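Local coordinates for FAD dependent oxidoreductase domain-containing protein (Deinococcus radiodurans R1, PDB 3C4N), which binds ADP in the crystal and is probably an FAD-dependent oxidoreductase, although its substrate and reaction are not known, at residues Gln256-Asp261 and Ala343-Ala348; His371-Gly376 and Ala385-Leu390; Asp140-Phe145 and Gln267-Arg272. All blocks are in the same frame, centred on the assembly; numbering follows the deposited sequence.

Contact 1 (Gln256-Asp261 and Ala343-Ala348); sequences QFPRLD and ADVPGA
The carbonyl of Pro346 takes the amide of Phe257, N to O 2.7 Å, with an angle of 163° at the hydrogen. The same oxygen also receives a weaker CA-H···O approach, with Gln256 CA 3.3 Å from Pro346 O. Beside this bond Gln256 and Gly347 face each other as an antiparallel, non-hydrogen-bonded pair, their CA atoms 4.0 Å apart.

Gln256 carries the polar end of the contact. With CG beside its own backbone N (chi1 -53°) and the chain extended beyond, it crosses Val345 at about a right angle, CB and NE2 both 3.9 Å from Val345 CG1. A water links the segments, accepting from Gln256 NE2 at 2.9 Å and donating to Val345 O at 2.7 Å. The amide is held further by Gly312 O at NE2 and Arg314 N at OE1, which together fix its flip. Phe257 turns its ring edge to the second segment, with Pro346 O, Gly347 CA and Ala348 N near the ring plane, while Pro258 CD rests loosely against Val345 CG1.

The pairing joins strand 251-260 to the start of strand 347-352 within the larger mixed sheet. Strand 284-288 flanks the first segment, Leu317 of helix 315-324 packs on Gln256 and Pro258, and Leu81 of helix 78-81, beside the ADP site, meets Phe257 and Ala348.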
loop_
_atom_site.group_PDB
_atom_site.type_symbol
_atom_site.label_atom_id
_atom_site.label_comp_id
_atom_site.label_asym_id
_atom_site.label_seq_id
_atom_site.Cartn_x
_atom_site.Cartn_y
_atom_site.Cartn_z
ATOM N N GLN A 256 -19.549 6.020 20.232
ATOM C CA GLN A 256 -20.025 6.808 19.114
ATOM C C GLN A 256 -19.416 8.203 19.199
ATOM O O GLN A 256 -19.035 8.648 20.279
ATOM C CB GLN A 256 -21.551 6.886 19.169
ATOM C CG GLN A 256 -22.220 5.526 19.265
ATOM C CD GLN A 256 -23.728 5.624 19.366
ATOM O OE1 GLN A 256 -24.273 6.103 20.371
ATOM N NE2 GLN A 256 -24.417 5.172 18.321
ATOM N N PHE A 257 -19.319 8.892 18.065
ATOM C CA PHE A 257 -18.746 10.232 18.058
ATOM C C PHE A 257 -19.649 11.244 17.359
ATOM O O PHE A 257 -19.247 11.885 16.376
ATOM C CB PHE A 257 -17.369 10.219 17.383
ATOM C CG PHE A 257 -16.424 9.193 17.947
ATOM C CD1 PHE A 257 -16.525 7.855 17.572
ATOM C CD2 PHE A 257 -15.418 9.564 18.833
ATOM C CE1 PHE A 257 -15.632 6.903 18.067
ATOM C CE2 PHE A 257 -14.520 8.622 19.335
ATOM C CZ PHE A 257 -14.626 7.287 18.949
ATOM N N PRO A 258 -20.884 11.416 17.858
ATOM C CA PRO A 258 -21.791 12.379 17.225
ATOM C C PRO A 258 -21.190 13.781 17.148
ATOM O O PRO A 258 -20.429 14.193 18.027
ATOM C CB PRO A 258 -23.042 12.308 18.104
ATOM C CG PRO A 258 -22.516 11.872 19.434
ATOM C CD PRO A 258 -21.476 10.845 19.079
ATOM N N ARG A 259 -21.537 14.508 16.089
ATOM C CA ARG A 259 -21.025 15.857 15.876
ATOM C C ARG A 259 -21.932 16.975 16.388
ATOM O O ARG A 259 -23.155 16.894 16.287
ATOM C CB ARG A 259 -20.741 16.093 14.393
ATOM C CG ARG A 259 -20.298 17.513 14.134
ATOM C CD ARG A 259 -19.505 17.659 12.866
ATOM N NE ARG A 259 -19.546 19.031 12.464
ATOM C CZ ARG A 259 -18.615 19.959 12.265
ATOM N NH1 ARG A 259 -17.302 19.814 12.401
ATOM N NH2 ARG A 259 -19.109 21.125 11.912
ATOM N N LEU A 260 -21.310 18.018 16.931
ATOM C CA LEU A 260 -22.027 19.169 17.456
ATOM C C LEU A 260 -21.729 20.382 16.581
ATOM O O LEU A 260 -20.653 20.976 16.670
ATOM C CB LEU A 260 -21.591 19.462 18.886
ATOM C CG LEU A 260 -22.352 20.599 19.576
ATOM C CD1 LEU A 260 -23.747 20.128 19.982
ATOM C CD2 LEU A 260 -21.573 21.049 20.796
ATOM N N ASP A 261 -22.692 20.757 15.745
ATOM C CA ASP A 261 -22.504 21.879 14.845
ATOM C C ASP A 261 -22.683 23.243 15.485
ATOM O O ASP A 261 -23.701 23.899 15.292
ATOM C CB ASP A 261 -23.442 21.740 13.648
ATOM C CG ASP A 261 -23.104 20.542 12.785
ATOM O OD1 ASP A 261 -22.009 20.520 12.193
ATOM O OD2 ASP A 261 -23.930 19.616 12.700
ATOM N N ALA A 343 -27.078 3.700 12.601
ATOM C CA ALA A 343 -26.408 3.681 11.308
ATOM C C ALA A 343 -26.014 5.081 10.844
ATOM O O ALA A 343 -25.079 5.238 10.063
ATOM C CB ALA A 343 -27.307 3.021 10.267
ATOM N N ASP A 344 -26.721 6.098 11.318
ATOM C CA ASP A 344 -26.403 7.466 10.921
ATOM C C ASP A 344 -25.356 8.105 11.837
ATOM O O ASP A 344 -24.919 9.220 11.582
ATOM C CB ASP A 344 -27.667 8.337 10.932
ATOM C CG ASP A 344 -28.764 7.807 10.008
ATOM O OD1 ASP A 344 -28.515 7.665 8.786
ATOM O OD2 ASP A 344 -29.876 7.542 10.518
ATOM N N VAL A 345 -24.943 7.391 12.879
ATOM C CA VAL A 345 -23.987 7.919 13.847
ATOM C C VAL A 345 -22.582 7.284 13.824
ATOM O O VAL A 345 -22.424 6.082 14.062
ATOM C CB VAL A 345 -24.597 7.784 15.267
ATOM C CG1 VAL A 345 -23.674 8.376 16.312
ATOM C CG2 VAL A 345 -25.953 8.472 15.296
ATOM N N PRO A 346 -21.543 8.094 13.540
ATOM C CA PRO A 346 -20.150 7.630 13.491
ATOM C C PRO A 346 -19.800 6.849 14.765
ATOM O O PRO A 346 -19.937 7.371 15.871
ATOM C CB PRO A 346 -19.358 8.934 13.383
ATOM C CG PRO A 346 -20.285 9.831 12.649
ATOM C CD PRO A 346 -21.608 9.550 13.322
ATOM N N GLY A 347 -19.345 5.607 14.605
ATOM C CA GLY A 347 -19.011 4.788 15.758
ATOM C C GLY A 347 -17.915 3.783 15.463
ATOM O O GLY A 347 -17.658 3.470 14.304
ATOM N N ALA A 348 -17.269 3.273 16.510
ATOM C CA ALA A 348 -16.184 2.308 16.353
ATOM C C ALA A 348 -15.964 1.509 17.624
ATOM O O ALA A 348 -16.362 1.929 18.710
ATOM C CB ALA A 348 -14.895 3.026 15.977
HETATM O O HOH W 1 -23.358 4.267 15.788
#

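Contact 2 (His371-Gly376 and Ala385-Leu390); sequences HLLLGG and AAAHEL
Leu390, Leu373 and His371 carry this contact, an apolar packing of a strand on a helix with no hydrogen bond between the two segments. Leu390 gives the closest approach: its CD1 methyl lies over one face of the His371 imidazole, 3.5 Å from His371 CD2 and nearly as close to CG. The other methyl, CD2, turns toward the strand and comes 4.4 Å from Leu373 CB, so one leucine bridges two residues that point to the same side of the strand. Leu390 CG stands anti to its backbone N (chi1 175°), and the fork beyond it spreads between the two partners. In His371, chi1 of -59° sets CG beside the backbone N.

Leu373 meets the helix one turn earlier. Its CD1 lies 4.1 Å from Ala386 O, a carbonyl already used by the amide of Leu390 within the helix, and its CD2 is 4.5 Å from Ala387 CB. The axes of 371-374 and 385-390 come within 9.2 Å and run nearly antiparallel, at 163°; on the helix side Ala386 and Ala387 meet Leu373.

Strand 370-374 sits in the nucleotide-binding sheet, between parallel strand 227-230 and antiparallel strand 362-367, and helix 379-398 packs against it. Helix 46-58 lies alongside: Met47, which binds ADP, and Cys51 touch Leu373, Ala50 meets Ala387, and Cys51 also reaches Leu390. The packing thus lies just behind the glycine-rich turn, consistent with a Rossmann-type dinucleotide fold.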
loop_
_atom_site.group_PDB
_atom_site.type_symbol
_atom_site.label_atom_id
_atom_site.label_comp_id
_atom_site.label_asym_id
_atom_site.label_seq_id
_atom_site.Cartn_x
_atom_site.Cartn_y
_atom_site.Cartn_z
ATOM N N HIS A 371 2.877 -11.409 20.073
ATOM C CA HIS A 371 2.577 -10.213 20.862
ATOM C C HIS A 371 1.210 -9.625 20.582
ATOM O O HIS A 371 0.773 -9.568 19.433
ATOM C CB HIS A 371 3.614 -9.120 20.614
ATOM C CG HIS A 371 5.007 -9.534 20.952
ATOM N ND1 HIS A 371 5.836 -10.156 20.044
ATOM C CD2 HIS A 371 5.696 -9.474 22.114
ATOM C CE1 HIS A 371 6.977 -10.462 20.634
ATOM N NE2 HIS A 371 6.919 -10.061 21.890
ATOM N N LEU A 372 0.542 -9.182 21.640
ATOM C CA LEU A 372 -0.765 -8.554 21.507
ATOM C C LEU A 372 -0.624 -7.069 21.860
ATOM O O LEU A 372 -0.367 -6.717 23.010
ATOM C CB LEU A 372 -1.781 -9.237 22.431
ATOM C CG LEU A 372 -3.150 -8.554 22.576
ATOM C CD1 LEU A 372 -3.868 -8.497 21.236
ATOM C CD2 LEU A 372 -3.979 -9.330 23.582
ATOM N N LEU A 373 -0.788 -6.214 20.852
ATOM C CA LEU A 373 -0.673 -4.763 20.988
ATOM C C LEU A 373 -2.041 -4.143 21.178
ATOM O O LEU A 373 -2.931 -4.320 20.349
ATOM C CB LEU A 373 -0.030 -4.174 19.725
ATOM C CG LEU A 373 0.242 -2.665 19.607
ATOM C CD1 LEU A 373 0.990 -2.183 20.840
ATOM C CD2 LEU A 373 1.060 -2.383 18.344
ATOM N N LEU A 374 -2.205 -3.413 22.268
ATOM C CA LEU A 374 -3.470 -2.760 22.549
ATOM C C LEU A 374 -3.258 -1.259 22.678
ATOM O O LEU A 374 -2.279 -0.806 23.286
ATOM C CB LEU A 374 -4.071 -3.321 23.843
ATOM C CG LEU A 374 -5.156 -4.405 23.757
ATOM C CD1 LEU A 374 -4.921 -5.304 22.582
ATOM C CD2 LEU A 374 -5.206 -5.195 25.061
ATOM N N GLY A 375 -4.179 -0.507 22.083
ATOM C CA GLY A 375 -4.163 0.944 22.132
ATOM C C GLY A 375 -5.136 1.353 23.222
ATOM O O GLY A 375 -4.743 1.439 24.381
ATOM N N GLY A 376 -6.401 1.594 22.875
ATOM C CA GLY A 376 -7.381 1.961 23.890
ATOM C C GLY A 376 -7.711 3.440 24.050
ATOM O O GLY A 376 -7.101 4.289 23.398
ATOM N N ALA A 385 4.241 5.428 22.110
ATOM C CA ALA A 385 5.164 4.870 23.092
ATOM C C ALA A 385 5.047 3.365 23.224
ATOM O O ALA A 385 6.062 2.658 23.250
ATOM C CB ALA A 385 4.942 5.529 24.452
ATOM N N ALA A 386 3.818 2.864 23.305
ATOM C CA ALA A 386 3.619 1.421 23.449
ATOM C C ALA A 386 4.017 0.659 22.184
ATOM O O ALA A 386 4.465 -0.486 22.268
ATOM C CB ALA A 386 2.166 1.122 23.835
ATOM N N ALA A 387 3.871 1.289 21.018
ATOM C CA ALA A 387 4.251 0.629 19.765
ATOM C C ALA A 387 5.769 0.633 19.609
ATOM O O ALA A 387 6.343 -0.305 19.067
ATOM C CB ALA A 387 3.597 1.325 18.565
ATOM N N HIS A 388 6.412 1.692 20.085
ATOM C CA HIS A 388 7.861 1.794 20.000
ATOM C C HIS A 388 8.559 0.858 20.988
ATOM O O HIS A 388 9.600 0.284 20.677
ATOM C CB HIS A 388 8.303 3.224 20.275
ATOM C CG HIS A 388 9.787 3.404 20.270
ATOM N ND1 HIS A 388 10.516 3.626 21.420
ATOM C CD2 HIS A 388 10.682 3.394 19.253
ATOM C CE1 HIS A 388 11.793 3.749 21.109
ATOM N NE2 HIS A 388 11.922 3.612 19.802
ATOM N N GLU A 389 7.978 0.732 22.180
ATOM C CA GLU A 389 8.487 -0.129 23.242
ATOM C C GLU A 389 8.458 -1.565 22.715
ATOM O O GLU A 389 9.429 -2.305 22.850
ATOM C CB GLU A 389 7.584 0.022 24.480
ATOM C CG GLU A 389 8.141 -0.427 25.834
ATOM C CD GLU A 389 8.043 -1.937 26.083
ATOM O OE1 GLU A 389 7.021 -2.548 25.704
ATOM O OE2 GLU A 389 8.988 -2.508 26.679
ATOM N N LEU A 390 7.353 -1.948 22.082
ATOM C CA LEU A 390 7.229 -3.299 21.546
ATOM C C LEU A 390 8.221 -3.520 20.424
ATOM O O LEU A 390 8.788 -4.610 20.297
ATOM C CB LEU A 390 5.812 -3.565 21.025
ATOM C CG LEU A 390 5.649 -4.924 20.331
ATOM C CD1 LEU A 390 6.000 -6.040 21.308
ATOM C CD2 LEU A 390 4.235 -5.079 19.791
#

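Contact 3 (Asp140-Phe145 and Gln267-Arg272); sequences DALADF and QTPVLR
Pro269 sets its CD over one face of the Phe145 ring, a CH-pi contact, and this is the tight part of the contact. Pro269 CD sits 3.6 Å from the centroid of the Phe145 ring and 15° off its normal, while the nearest single atom, Phe145 CG, is 3.5 Å from that CD. Pro269 CG lies farther out, past the rim, 3.8 Å from Phe145 CD2. The CB of Phe145 points toward the other segment, and chi1 of -54° sets its CG beside the backbone N. The carbonyl of Gln267 approaches the ring obliquely, its O 3.3 Å from Phe145 CE1.

Deeper in, the fit is looser. Leu142 CD1 touches Pro269 CG at 4.4 Å and Leu271 CD2 at 4.5 Å, ordinary apolar contacts among buried side chains. Toward solvent, the exposed Gln267 lies at the rim of the contact, and there the segments meet mainly through its backbone carbonyl. A type I turn from Leu142 to Phe145, closed by a bond from Phe145 N to Leu142 O, brings both apolar side chains to the same partner.

This turn links helix 138-141 to helix 146-149, whose Ala148 packs on Leu142, Thr268 and Leu271. The other segment leads into strand 270-273, which lies between strands 118-127 and 276-281. Leu124 of strand 118-127 backs Leu142, and Pro122 backs Pro269, well away from the ADP site.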
loop_
_atom_site.group_PDB
_atom_site.type_symbol
_atom_site.label_atom_id
_atom_site.label_comp_id
_atom_site.label_asym_id
_atom_site.label_seq_id
_atom_site.Cartn_x
_atom_site.Cartn_y
_atom_site.Cartn_z
ATOM N N ASP A 140 -12.359 33.173 33.404
ATOM C CA ASP A 140 -11.053 33.659 32.971
ATOM C C ASP A 140 -10.431 32.737 31.932
ATOM O O ASP A 140 -9.757 33.197 31.011
ATOM C CB ASP A 140 -10.128 33.784 34.183
ATOM C CG ASP A 140 -10.593 34.847 35.164
ATOM O OD1 ASP A 140 -10.263 34.741 36.366
ATOM O OD2 ASP A 140 -11.284 35.795 34.731
ATOM N N ALA A 141 -10.663 31.435 32.092
ATOM C CA ALA A 141 -10.137 30.419 31.174
ATOM C C ALA A 141 -10.668 30.625 29.756
ATOM O O ALA A 141 -9.936 30.477 28.777
ATOM C CB ALA A 141 -10.512 29.030 31.675
ATOM N N LEU A 142 -11.949 30.959 29.661
ATOM C CA LEU A 142 -12.593 31.197 28.376
ATOM C C LEU A 142 -12.597 32.689 28.041
ATOM O O LEU A 142 -13.453 33.172 27.302
ATOM C CB LEU A 142 -14.021 30.643 28.405
ATOM C CG LEU A 142 -14.225 29.190 27.971
ATOM C CD1 LEU A 142 -12.941 28.402 28.133
ATOM C CD2 LEU A 142 -15.355 28.565 28.779
ATOM N N ALA A 143 -11.629 33.411 28.594
ATOM C CA ALA A 143 -11.508 34.839 28.357
ATOM C C ALA A 143 -11.543 35.140 26.872
ATOM O O ALA A 143 -12.472 35.778 26.387
ATOM C CB ALA A 143 -10.214 35.365 28.956
ATOM N N ASP A 144 -10.538 34.678 26.139
ATOM C CA ASP A 144 -10.507 34.957 24.711
ATOM C C ASP A 144 -11.151 33.863 23.869
ATOM O O ASP A 144 -10.884 33.747 22.673
ATOM C CB ASP A 144 -9.072 35.184 24.240
ATOM C CG ASP A 144 -8.994 36.157 23.077
ATOM O OD1 ASP A 144 -8.050 36.054 22.267
ATOM O OD2 ASP A 144 -9.880 37.036 22.979
ATOM N N PHE A 145 -12.010 33.068 24.491
ATOM C CA PHE A 145 -12.674 31.989 23.779
ATOM C C PHE A 145 -14.180 32.009 24.062
ATOM O O PHE A 145 -14.710 31.139 24.747
ATOM C CB PHE A 145 -12.057 30.661 24.209
ATOM C CG PHE A 145 -10.555 30.611 24.057
ATOM C CD1 PHE A 145 -9.960 30.794 22.812
ATOM C CD2 PHE A 145 -9.738 30.347 25.155
ATOM C CE1 PHE A 145 -8.577 30.719 22.663
ATOM C CE2 PHE A 145 -8.353 30.272 25.012
ATOM C CZ PHE A 145 -7.773 30.455 23.762
ATOM N N GLN A 267 -8.226 27.576 17.470
ATOM C CA GLN A 267 -7.553 27.697 18.741
ATOM C C GLN A 267 -8.488 27.596 19.939
ATOM O O GLN A 267 -8.083 27.855 21.075
ATOM C CB GLN A 267 -6.776 29.006 18.764
ATOM C CG GLN A 267 -7.554 30.176 18.220
ATOM C CD GLN A 267 -6.648 31.328 17.832
ATOM O OE1 GLN A 267 -7.116 32.443 17.575
ATOM N NE2 GLN A 267 -5.336 31.067 17.780
ATOM N N THR A 268 -9.740 27.220 19.684
ATOM C CA THR A 268 -10.706 27.058 20.764
ATOM C C THR A 268 -10.311 25.791 21.512
ATOM O O THR A 268 -10.186 24.714 20.925
ATOM C CB THR A 268 -12.170 26.951 20.242
ATOM O OG1 THR A 268 -13.024 26.514 21.305
ATOM C CG2 THR A 268 -12.273 25.982 19.099
ATOM N N PRO A 269 -10.095 25.913 22.823
ATOM C CA PRO A 269 -9.697 24.793 23.684
ATOM C C PRO A 269 -10.623 23.577 23.720
ATOM O O PRO A 269 -11.811 23.668 23.411
ATOM C CB PRO A 269 -9.532 25.455 25.057
ATOM C CG PRO A 269 -10.462 26.630 24.998
ATOM C CD PRO A 269 -10.284 27.151 23.602
ATOM N N VAL A 270 -10.044 22.430 24.065
ATOM C CA VAL A 270 -10.798 21.190 24.186
ATOM C C VAL A 270 -11.488 21.310 25.543
ATOM O O VAL A 270 -10.895 21.813 26.497
ATOM C CB VAL A 270 -9.862 19.944 24.199
ATOM C CG1 VAL A 270 -10.667 18.680 24.424
ATOM C CG2 VAL A 270 -9.099 19.848 22.886
ATOM N N LEU A 271 -12.736 20.868 25.629
ATOM C CA LEU A 271 -13.485 20.949 26.876
ATOM C C LEU A 271 -13.950 19.571 27.291
ATOM O O LEU A 271 -14.250 18.726 26.446
ATOM C CB LEU A 271 -14.701 21.858 26.700
ATOM C CG LEU A 271 -14.407 23.297 26.260
ATOM C CD1 LEU A 271 -15.655 23.893 25.605
ATOM C CD2 LEU A 271 -13.963 24.122 27.459
ATOM N N ARG A 272 -14.016 19.357 28.602
ATOM C CA ARG A 272 -14.442 18.091 29.189
ATOM C C ARG A 272 -15.367 18.347 30.365
ATOM O O ARG A 272 -15.190 19.311 31.101
ATOM C CB ARG A 272 -13.229 17.316 29.681
ATOM C CG ARG A 272 -12.375 16.762 28.575
ATOM C CD ARG A 272 -11.335 15.785 29.104
ATOM N NE ARG A 272 -10.766 15.004 28.009
ATOM C CZ ARG A 272 -9.784 14.122 28.148
ATOM N NH1 ARG A 272 -9.255 13.908 29.346
ATOM N NH2 ARG A 272 -9.336 13.454 27.093
#

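Overall arrangement
All three contacts are largely buried, but they serve different parts of the fold. Contact 2 belongs to the nucleotide-binding sheet and its helices; contacts 1 and 3 both reach the other mixed sheet, through strands 251-260 and 270-273, which follow each other in the chain. Contact 2 lies across the chain's centre from both. Contact 3 is the most peripheral, about 24 Å from that centre, against 15 Å and 12 Å for contacts 1 and 2. Only contact 1 has a hydrogen bond and a water between its segments; the other two rely on apolar packing, leucine over imidazole in one and proline over phenyl in the other. Contacts 1 and 2 each approach the ADP pocket.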